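Local coordinates for protein nicking enzyme (Staphylococcus aureus, PDB 4HT4) that probably nicks plasmid DNA as a relaxase of the MobA/MobL family, starting the conjugative transfer of vancomycin and multidrug resistance, at residues A1-Q6 with K170-V175; E50-N55 with F106-S111; S111-I116 with R157-K162. The protein carries 1 engineered substitution. All blocks are in the same frame, centred on the assembly; numbering follows the deposited sequence.

Interaction 1: residues A1-Q6 with K170-V175; sequences AMYHFQ and KRWENV. With nucleotides of chain B.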
# COMPACT_ATOMS: atom_id res chain seq x y z
N ALA A 1 -3.30 17.96 9.09
CA ALA A 1 -3.13 19.39 8.90
C ALA A 1 -2.16 19.69 7.76
O ALA A 1 -1.62 20.79 7.66
CB ALA A 1 -2.65 20.05 10.18
N MSE A 2 -1.93 18.70 6.90
CA MSE A 2 -1.01 18.86 5.78
C MSE A 2 -1.20 17.75 4.75
O MSE A 2 -1.48 16.60 5.10
CB MSE A 2 0.43 18.87 6.28
CG MSE A 2 1.40 19.61 5.38
SE MSE A 2 3.24 19.34 5.96
CE MSE A 2 3.29 17.41 5.75
N TYR A 3 -1.04 18.08 3.47
CA TYR A 3 -1.21 17.11 2.40
C TYR A 3 0.12 16.53 1.94
O TYR A 3 1.07 17.26 1.65
CB TYR A 3 -1.93 17.74 1.21
CG TYR A 3 -2.32 16.75 0.13
CD1 TYR A 3 -3.55 16.10 0.18
CD2 TYR A 3 -1.47 16.46 -0.93
CE1 TYR A 3 -3.92 15.20 -0.80
CE2 TYR A 3 -1.83 15.56 -1.91
CZ TYR A 3 -3.06 14.93 -1.84
OH TYR A 3 -3.42 14.03 -2.81
N HIS A 4 0.17 15.20 1.86
CA HIS A 4 1.32 14.52 1.28
C HIS A 4 0.90 13.19 0.67
O HIS A 4 0.39 12.31 1.36
CB HIS A 4 2.41 14.29 2.32
CG HIS A 4 3.57 13.50 1.80
ND1 HIS A 4 4.37 13.95 0.77
CD2 HIS A 4 4.06 12.29 2.15
CE1 HIS A 4 5.31 13.05 0.52
NE2 HIS A 4 5.14 12.03 1.34
N PHE A 5 1.11 13.06 -0.63
CA PHE A 5 0.78 11.83 -1.34
C PHE A 5 1.92 11.44 -2.27
O PHE A 5 2.27 12.18 -3.18
CB PHE A 5 -0.51 12.02 -2.14
CG PHE A 5 -0.95 10.79 -2.89
CD1 PHE A 5 -1.77 9.86 -2.28
CD2 PHE A 5 -0.55 10.57 -4.20
CE1 PHE A 5 -2.18 8.73 -2.96
CE2 PHE A 5 -0.96 9.45 -4.88
CZ PHE A 5 -1.77 8.53 -4.26
N GLN A 6 2.50 10.27 -2.03
CA GLN A 6 3.58 9.78 -2.87
C GLN A 6 3.23 8.45 -3.52
O GLN A 6 2.75 7.53 -2.86
CB GLN A 6 4.88 9.66 -2.08
CG GLN A 6 6.08 9.26 -2.93
CD GLN A 6 7.39 9.34 -2.18
OE1 GLN A 6 7.41 9.48 -0.96
NE2 GLN A 6 8.49 9.24 -2.91
N LYS A 170 -6.82 13.12 -5.66
CA LYS A 170 -8.04 13.83 -5.31
C LYS A 170 -8.89 13.02 -4.34
O LYS A 170 -9.61 13.59 -3.51
CB LYS A 170 -8.84 14.17 -6.56
N ARG A 171 -8.81 11.70 -4.45
CA ARG A 171 -9.56 10.82 -3.56
C ARG A 171 -9.04 10.92 -2.13
O ARG A 171 -9.83 10.94 -1.18
CB ARG A 171 -9.47 9.37 -4.04
CG ARG A 171 -10.27 8.40 -3.19
CD ARG A 171 -10.00 6.96 -3.59
NE ARG A 171 -10.33 6.71 -4.98
CZ ARG A 171 -10.21 5.53 -5.58
NH1 ARG A 171 -9.75 4.49 -4.90
NH2 ARG A 171 -10.54 5.39 -6.86
N TRP A 172 -7.73 10.98 -1.99
CA TRP A 172 -7.11 11.09 -0.67
C TRP A 172 -7.43 12.43 -0.02
O TRP A 172 -7.54 12.53 1.20
CB TRP A 172 -5.59 10.88 -0.76
CG TRP A 172 -4.88 11.15 0.53
CD1 TRP A 172 -3.87 12.04 0.73
CD2 TRP A 172 -5.14 10.55 1.81
NE1 TRP A 172 -3.47 12.03 2.04
CE2 TRP A 172 -4.24 11.12 2.73
CE3 TRP A 172 -6.04 9.58 2.26
CZ2 TRP A 172 -4.21 10.75 4.07
CZ3 TRP A 172 -6.01 9.22 3.59
CH2 TRP A 172 -5.10 9.81 4.48
N GLU A 173 -7.58 13.46 -0.85
CA GLU A 173 -7.99 14.77 -0.36
C GLU A 173 -9.40 14.70 0.19
O GLU A 173 -9.67 15.19 1.29
CB GLU A 173 -7.92 15.80 -1.49
CG GLU A 173 -8.59 17.11 -1.14
CD GLU A 173 -8.73 18.03 -2.34
OE1 GLU A 173 -7.72 18.24 -3.05
OE2 GLU A 173 -9.85 18.54 -2.57
N ASN A 174 -10.30 14.10 -0.58
CA ASN A 174 -11.71 14.01 -0.20
C ASN A 174 -11.94 13.15 1.03
O ASN A 174 -12.71 13.52 1.92
CB ASN A 174 -12.54 13.49 -1.37
CG ASN A 174 -12.55 14.45 -2.55
OD1 ASN A 174 -11.90 15.50 -2.52
ND2 ASN A 174 -13.30 14.10 -3.59
N VAL A 175 -11.28 12.00 1.08
CA VAL A 175 -11.41 11.09 2.21
C VAL A 175 -10.87 11.72 3.49
O VAL A 175 -11.49 11.63 4.55
CB VAL A 175 -10.70 9.74 1.95
CG1 VAL A 175 -10.69 8.88 3.20
CG2 VAL A 175 -11.38 9.00 0.81
P DT B 24 8.87 21.29 0.93
OP1 DT B 24 8.56 22.61 0.33
OP2 DT B 24 10.29 20.89 1.12
O5' DT B 24 8.16 21.17 2.35
C5' DT B 24 6.74 21.29 2.45
C4' DT B 24 6.24 20.51 3.64
O4' DT B 24 6.02 19.13 3.25
C3' DT B 24 7.20 20.49 4.83
O3' DT B 24 6.51 20.91 6.00
C2' DT B 24 7.66 19.04 4.91
C1' DT B 24 6.50 18.29 4.27
N1 DT B 24 6.88 16.99 3.66
C2 DT B 24 6.61 15.82 4.34
O2 DT B 24 6.08 15.80 5.43
N3 DT B 24 7.00 14.68 3.69
C4 DT B 24 7.61 14.59 2.45
O4 DT B 24 7.92 13.51 1.95
C5 DT B 24 7.86 15.84 1.80
C7 DT B 24 8.52 15.86 0.45
C6 DT B 24 7.49 16.97 2.42
P DG B 25 7.24 21.89 7.04
OP1 DG B 25 6.22 22.86 7.52
OP2 DG B 25 8.48 22.39 6.42
O5' DG B 25 7.64 20.94 8.26
C5' DG B 25 6.60 20.41 9.08
C4' DG B 25 7.01 19.09 9.70
O4' DG B 25 5.91 18.61 10.50
C3' DG B 25 7.25 17.97 8.71
O3' DG B 25 7.88 16.89 9.38
C2' DG B 25 5.81 17.61 8.39
C1' DG B 25 5.26 17.56 9.81
N9 DG B 25 3.82 17.76 9.92
C8 DG B 25 3.17 18.90 10.32
N7 DG B 25 1.88 18.78 10.33
C5 DG B 25 1.64 17.48 9.91
C6 DG B 25 0.43 16.78 9.73
O6 DG B 25 -0.73 17.20 9.91
N1 DG B 25 0.64 15.48 9.30
C2 DG B 25 1.88 14.92 9.07
N2 DG B 25 1.88 13.65 8.66
N3 DG B 25 3.03 15.56 9.24
C4 DG B 25 2.83 16.83 9.66
P DA B 21 2.49 14.63 -13.82
OP1 DA B 21 2.16 15.18 -15.15
OP2 DA B 21 3.76 15.03 -13.16
O5' DA B 21 1.29 14.95 -12.82
C5' DA B 21 1.21 14.29 -11.56
C4' DA B 21 0.67 15.17 -10.46
O4' DA B 21 0.95 14.53 -9.19
C3' DA B 21 1.33 16.53 -10.31
O3' DA B 21 0.51 17.35 -9.49
C2' DA B 21 2.64 16.15 -9.61
C1' DA B 21 2.23 14.95 -8.75
N9 DA B 21 3.16 13.82 -8.86
C8 DA B 21 4.07 13.61 -9.85
N7 DA B 21 4.78 12.52 -9.68
C5 DA B 21 4.29 11.98 -8.50
C6 DA B 21 4.62 10.82 -7.76
N6 DA B 21 5.56 9.95 -8.14
N1 DA B 21 3.93 10.59 -6.62
C2 DA B 21 2.98 11.45 -6.25
N3 DA B 21 2.59 12.57 -6.85
C4 DA B 21 3.29 12.78 -7.98
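In both Tyr3 and Trp172, CG stands anti to the backbone N (chi1 -172° and 172°), and the two side chains pass each other with opposite headings between residues 1-6 and helix 162-182. Tyr3 CE1 comes 3.5 Å from Trp172 CD1, the phenol ring lying obliquely to the pyrrole ring with their planes at 46°. At the ring edge, near its plane, Tyr3 CE1 also lies 4.1 Å from the backbone N of Glu173, while Tyr3 OH is hydrogen-bonded to Arg169 O. Two residues on, Phe5 CD1 touches Trp172 CB at 4.2 Å. This packs the N-terminal segment leading through strand 5-11, an outermost strand of the five-stranded antiparallel sheet, against the long C-terminal helix, with Phe106 of helix 96-108 set edge-to-face against the Trp172 indole. Other residues of this N-terminal segment contact the DNA of chain B. Ala1 N donates to O6 of DG25 (2.8 Å) and is also hydrogen-bonded to Glu93. One face of the His4 imidazole carries the base of DT24, whose C4 sits 3.4 Å above the ring plane, displaced toward the rim. Selenomethionine Met2, its chain bent at chi3, places CE 3.2 Å from O2 of that thymine.

Interaction 2: residues E50-N55 with F106-S111; sequences EILLPN and FAESLS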
# COMPACT_ATOMS: atom_id res chain seq x y z
N GLU A 50 -2.08 -4.21 8.68
CA GLU A 50 -3.22 -4.96 8.18
C GLU A 50 -3.10 -5.21 6.69
O GLU A 50 -2.58 -4.37 5.95
CB GLU A 50 -4.52 -4.22 8.48
CG GLU A 50 -5.78 -4.99 8.11
CD GLU A 50 -7.04 -4.15 8.24
OE1 GLU A 50 -6.92 -2.96 8.59
OE2 GLU A 50 -8.14 -4.68 7.98
N ILE A 51 -3.57 -6.37 6.24
CA ILE A 51 -3.64 -6.67 4.82
C ILE A 51 -5.09 -6.71 4.36
O ILE A 51 -5.89 -7.50 4.87
CB ILE A 51 -2.97 -8.01 4.48
CG1 ILE A 51 -1.48 -7.95 4.80
CG2 ILE A 51 -3.19 -8.35 3.01
CD1 ILE A 51 -0.73 -9.19 4.38
N LEU A 52 -5.43 -5.86 3.39
CA LEU A 52 -6.79 -5.76 2.91
C LEU A 52 -6.94 -6.41 1.53
O LEU A 52 -6.15 -6.15 0.63
CB LEU A 52 -7.22 -4.29 2.86
CG LEU A 52 -6.82 -3.49 4.10
CD1 LEU A 52 -5.64 -2.58 3.79
CD2 LEU A 52 -7.99 -2.70 4.64
N LEU A 53 -7.96 -7.25 1.39
CA LEU A 53 -8.15 -8.03 0.18
C LEU A 53 -9.37 -7.56 -0.62
O LEU A 53 -10.30 -6.99 -0.06
CB LEU A 53 -8.33 -9.50 0.53
CG LEU A 53 -7.27 -10.15 1.40
CD1 LEU A 53 -7.54 -11.64 1.52
CD2 LEU A 53 -5.88 -9.90 0.84
N PRO A 54 -9.35 -7.80 -1.94
CA PRO A 54 -10.53 -7.54 -2.78
C PRO A 54 -11.62 -8.58 -2.53
O PRO A 54 -11.46 -9.44 -1.66
CB PRO A 54 -9.98 -7.67 -4.20
CG PRO A 54 -8.79 -8.55 -4.07
CD PRO A 54 -8.18 -8.21 -2.74
N ASN A 55 -12.70 -8.51 -3.30
CA ASN A 55 -13.85 -9.39 -3.11
C ASN A 55 -13.53 -10.87 -3.34
O ASN A 55 -13.73 -11.70 -2.45
CB ASN A 55 -15.00 -8.97 -4.01
N PHE A 106 -9.22 4.63 2.97
CA PHE A 106 -8.59 4.92 1.69
C PHE A 106 -7.93 3.67 1.10
O PHE A 106 -7.89 3.49 -0.11
CB PHE A 106 -7.55 6.03 1.84
CG PHE A 106 -6.81 6.34 0.57
CD1 PHE A 106 -7.41 7.08 -0.43
CD2 PHE A 106 -5.52 5.88 0.38
CE1 PHE A 106 -6.74 7.37 -1.60
CE2 PHE A 106 -4.84 6.17 -0.79
CZ PHE A 106 -5.45 6.91 -1.78
N ALA A 107 -7.42 2.81 1.98
CA ALA A 107 -6.80 1.57 1.55
C ALA A 107 -7.84 0.62 0.97
O ALA A 107 -7.56 -0.11 0.02
CB ALA A 107 -6.08 0.92 2.72
N GLU A 108 -9.04 0.64 1.54
CA GLU A 108 -10.13 -0.20 1.08
C GLU A 108 -10.68 0.28 -0.26
O GLU A 108 -11.30 -0.48 -1.00
CB GLU A 108 -11.25 -0.27 2.12
CG GLU A 108 -10.90 -1.10 3.33
CD GLU A 108 -11.92 -0.99 4.43
OE1 GLU A 108 -12.75 -0.06 4.39
OE2 GLU A 108 -11.91 -1.85 5.35
N SER A 109 -10.44 1.55 -0.57
CA SER A 109 -10.84 2.11 -1.85
C SER A 109 -9.88 1.64 -2.95
O SER A 109 -10.18 1.76 -4.13
CB SER A 109 -10.88 3.64 -1.80
OG SER A 109 -9.59 4.17 -1.54
N LEU A 110 -8.73 1.11 -2.53
CA LEU A 110 -7.76 0.56 -3.47
C LEU A 110 -8.02 -0.93 -3.69
O LEU A 110 -7.88 -1.44 -4.80
CB LEU A 110 -6.34 0.77 -2.96
CG LEU A 110 -5.87 2.21 -2.82
CD1 LEU A 110 -4.43 2.27 -2.34
CD2 LEU A 110 -6.02 2.95 -4.14
N SER A 111 -8.42 -1.62 -2.62
CA SER A 111 -8.73 -3.04 -2.70
C SER A 111 -10.07 -3.26 -3.41
O SER A 111 -10.43 -4.38 -3.73
CB SER A 111 -8.76 -3.67 -1.31
OG SER A 111 -9.82 -3.16 -0.53
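Pro54 and Ser111 bring the two backbones together, their CA atoms 4.8 Å apart, just past the end of strand 48-52 and toward the C-terminal end of the segment 106-111. Pro54 CA approaches Ser111 O at 3.3 Å in a CA-H...O contact, bent to 125° at the hydrogen. Within residues 106-111, Ala107 O accepts from both Leu110 N and Ser111 N, and Ser111 OG donates to Glu108 O at 3.1 Å, tilted 35° out of the carbonyl plane. That bond engages the hydroxyl with its own segment, while Ser111 CB packs 3.9 Å from Leu53 O. The contact sets the edge strand 48-52, paired with strand 117-122, against a helix lying over one sheet face. Leu52 points into this interface, and its two methyl branches divide the helix surface: CD1 rests on Ala107 CB (3.7 Å), and CD2 meets Glu108 CG (3.6 Å), where the leucine crosses the extended glutamate at about a right angle. Ala107 also touches Leu133 of strand 130-136. At the more open margin Glu50 OE2 and Glu108 OE2 lie 5.4 Å apart, with Glu50 OE1 hydrogen-bonded to Tyr48 OH; the like charges could modestly raise the proton affinity of either carboxylate.

Interaction 3: residues S111-I116 with R157-K162; sequences SNEGMI and RDWNTK. With nucleotides of chain B.
A Met-aromatic contact between Met115 and Trp159 fastens the loop leading into strand 117-122 to the turn that precedes helix 162-182. Met115 is a selenomethionine, and its chain runs across one face of the indole. CG makes a CH-pi contact 3.6 Å from the centroid of the six-membered ring, 13° off the ring normal, and SE follows over the same face at 4.5 Å from that centroid. The chain then bends at chi3, and its terminal CE settles 3.5 Å from Trp159 CE3. The opposite face of the indole is covered from within its own segment by Arg157 CB, centred over the ring, so the tryptophan is held between the Met115 and Arg157 chains. Its edge meets backbone: Glu113 O lies in the ring plane, 3.5 Å from Trp159 NE1, and Gly114 N, which follows a peptide modelled as cis, sits 3.5 Å from CZ2. Arg157 NH1 lies 3.1 Å from Glu113 O, and its NE forms a salt bridge with Glu147. On the far side of the turn, a type I beta turn from Asp158 to Thr161, Thr161 OG1 donates to Asp158 O (3.0 Å) and serves as N-cap of the following helix by reaching Lys164 N. There the segment meets the DNA of chain B, with Lys162 N 3.1 Å from O2 of DT20 and Asn160 CB packed against the base of DA19. Glu113 extends from the first loop to helix 162-182, where OE1 engages Arg171 and Trp168 and OE2 engages Lys164, while Met115 also rests on Cys135 and Thr136, so the first loop bridges strand 130-136 and helix 162-182, and the second runs into that helix.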
# COMPACT_ATOMS: atom_id res chain seq x y z
N SER A 111 -8.42 -1.62 -2.62
CA SER A 111 -8.73 -3.04 -2.70
C SER A 111 -10.07 -3.26 -3.41
O SER A 111 -10.43 -4.38 -3.73
CB SER A 111 -8.76 -3.67 -1.31
OG SER A 111 -9.82 -3.16 -0.53
N ASN A 112 -10.79 -2.16 -3.64
CA ASN A 112 -12.05 -2.22 -4.36
C ASN A 112 -11.86 -2.14 -5.87
O ASN A 112 -12.82 -2.16 -6.63
CB ASN A 112 -12.96 -1.07 -3.90
CG ASN A 112 -14.14 -1.56 -3.08
OD1 ASN A 112 -15.26 -1.65 -3.57
ND2 ASN A 112 -13.88 -1.88 -1.81
N GLU A 113 -10.60 -2.05 -6.29
CA GLU A 113 -10.28 -1.83 -7.70
C GLU A 113 -9.72 -2.97 -8.61
O GLU A 113 -9.73 -2.79 -9.82
CB GLU A 113 -9.42 -0.58 -7.86
CG GLU A 113 -10.12 0.70 -7.43
CD GLU A 113 -9.30 1.94 -7.71
OE1 GLU A 113 -9.15 2.78 -6.79
OE2 GLU A 113 -8.81 2.09 -8.85
N GLY A 114 -9.23 -4.10 -8.09
CA GLY A 114 -9.13 -4.46 -6.69
C GLY A 114 -7.79 -5.08 -6.36
O GLY A 114 -7.55 -6.25 -6.66
N MSE A 115 -6.92 -4.29 -5.75
CA MSE A 115 -5.57 -4.72 -5.44
C MSE A 115 -5.51 -5.32 -4.04
O MSE A 115 -6.48 -5.26 -3.29
CB MSE A 115 -4.61 -3.53 -5.52
CG MSE A 115 -5.17 -2.36 -6.32
SE MSE A 115 -4.20 -0.69 -6.06
CE MSE A 115 -2.58 -1.13 -7.04
N ILE A 116 -4.37 -5.91 -3.70
CA ILE A 116 -4.12 -6.34 -2.33
C ILE A 116 -3.24 -5.30 -1.66
O ILE A 116 -2.16 -4.97 -2.16
CB ILE A 116 -3.42 -7.71 -2.28
CG1 ILE A 116 -4.30 -8.78 -2.94
CG2 ILE A 116 -3.11 -8.09 -0.85
CD1 ILE A 116 -3.72 -10.17 -2.87
N ARG A 157 -4.71 -3.59 -16.35
CA ARG A 157 -5.36 -2.72 -15.38
C ARG A 157 -4.97 -1.27 -15.64
O ARG A 157 -3.93 -0.99 -16.23
CB ARG A 157 -4.96 -3.12 -13.96
CG ARG A 157 -5.37 -4.53 -13.57
CD ARG A 157 -6.83 -4.58 -13.15
NE ARG A 157 -7.23 -5.93 -12.77
CZ ARG A 157 -8.33 -6.21 -12.07
NH1 ARG A 157 -9.13 -5.24 -11.66
NH2 ARG A 157 -8.62 -7.47 -11.77
N ASP A 158 -5.82 -0.34 -15.20
CA ASP A 158 -5.58 1.08 -15.42
C ASP A 158 -4.89 1.72 -14.23
O ASP A 158 -4.89 2.94 -14.08
CB ASP A 158 -6.90 1.80 -15.71
CG ASP A 158 -7.83 1.80 -14.52
OD1 ASP A 158 -7.80 0.83 -13.73
OD2 ASP A 158 -8.61 2.77 -14.37
N TRP A 159 -4.30 0.89 -13.37
CA TRP A 159 -3.70 1.37 -12.13
C TRP A 159 -2.49 2.27 -12.34
O TRP A 159 -2.11 3.03 -11.44
CB TRP A 159 -3.31 0.18 -11.25
CG TRP A 159 -4.47 -0.68 -10.84
CD1 TRP A 159 -5.79 -0.35 -10.92
CD2 TRP A 159 -4.41 -2.00 -10.29
NE1 TRP A 159 -6.56 -1.39 -10.46
CE2 TRP A 159 -5.73 -2.41 -10.06
CE3 TRP A 159 -3.36 -2.87 -9.97
CZ2 TRP A 159 -6.05 -3.66 -9.53
CZ3 TRP A 159 -3.68 -4.11 -9.44
CH2 TRP A 159 -5.01 -4.49 -9.22
N ASN A 160 -1.87 2.20 -13.51
CA ASN A 160 -0.62 2.92 -13.75
C ASN A 160 -0.75 4.13 -14.67
O ASN A 160 0.24 4.59 -15.24
CB ASN A 160 0.44 1.97 -14.30
CG ASN A 160 0.51 0.67 -13.53
OD1 ASN A 160 1.22 0.57 -12.53
ND2 ASN A 160 -0.22 -0.34 -14.00
N THR A 161 -1.97 4.64 -14.82
CA THR A 161 -2.21 5.77 -15.70
C THR A 161 -2.24 7.09 -14.93
O THR A 161 -2.48 7.10 -13.72
CB THR A 161 -3.53 5.61 -16.46
OG1 THR A 161 -4.62 5.57 -15.53
CG2 THR A 161 -3.52 4.33 -17.28
N LYS A 162 -1.99 8.19 -15.63
CA LYS A 162 -2.05 9.52 -15.02
C LYS A 162 -3.44 9.83 -14.50
O LYS A 162 -3.59 10.46 -13.45
CB LYS A 162 -1.62 10.59 -16.03
CG LYS A 162 -0.13 10.65 -16.29
CD LYS A 162 0.22 11.85 -17.16
CE LYS A 162 1.72 11.98 -17.36
NZ LYS A 162 2.07 13.18 -18.18
P DT B 20 7.20 9.80 -12.38
OP1 DT B 20 8.42 10.54 -12.75
OP2 DT B 20 7.05 9.24 -11.01
O5' DT B 20 5.94 10.73 -12.65
C5' DT B 20 5.77 11.33 -13.93
C4' DT B 20 4.29 11.43 -14.26
O4' DT B 20 3.73 10.09 -14.25
C3' DT B 20 3.47 12.25 -13.26
O3' DT B 20 2.49 13.02 -13.94
C2' DT B 20 2.82 11.18 -12.39
C1' DT B 20 2.60 10.06 -13.40
N1 DT B 20 2.53 8.71 -12.79
C2 DT B 20 1.53 7.86 -13.19
O2 DT B 20 0.69 8.15 -14.02
N3 DT B 20 1.53 6.64 -12.57
C4 DT B 20 2.42 6.20 -11.61
O4 DT B 20 2.35 5.08 -11.11
C5 DT B 20 3.44 7.14 -11.24
C7 DT B 20 4.47 6.77 -10.21
C6 DT B 20 3.45 8.34 -11.84
P DA B 19 11.74 5.24 -14.13
OP1 DA B 19 12.72 6.35 -14.10
OP2 DA B 19 11.80 4.19 -13.10
O5' DA B 19 10.26 5.85 -14.11
C5' DA B 19 9.90 6.91 -14.99
C4' DA B 19 8.43 7.26 -14.85
O4' DA B 19 7.62 6.16 -15.36
C3' DA B 19 7.96 7.52 -13.43
O3' DA B 19 7.03 8.59 -13.42
C2' DA B 19 7.28 6.22 -13.03
C1' DA B 19 6.72 5.72 -14.36
N9 DA B 19 6.64 4.27 -14.44
C8 DA B 19 7.60 3.38 -14.05
N7 DA B 19 7.26 2.13 -14.24
C5 DA B 19 6.00 2.20 -14.79
C6 DA B 19 5.09 1.22 -15.22
N6 DA B 19 5.34 -0.10 -15.15
N1 DA B 19 3.91 1.63 -15.72
C2 DA B 19 3.66 2.95 -15.79
N3 DA B 19 4.43 3.97 -15.42
C4 DA B 19 5.60 3.52 -14.92

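In the fold
Interactions 1 and 2 both reach the five-stranded sheet, at its two outermost strands, and they meet where Phe106 touches Phe5 and Trp172. Interaction 1 is the buried, aromatic one; interaction 2 is partly buried, aliphatic and backbone-led. Interaction 3, also partly buried, joins loops mainly through one indole and has salt bridges around it. It shares Ser111 with interaction 2, their centres about 11 Å apart, while the Arg171-Glu113 salt bridge ties it to interaction 1, about 18 Å away between centres. Helix 162-182 therefore serves interactions 1 and 3 at different points along its length, and both touch the DNA of chain B, which interaction 2 does not.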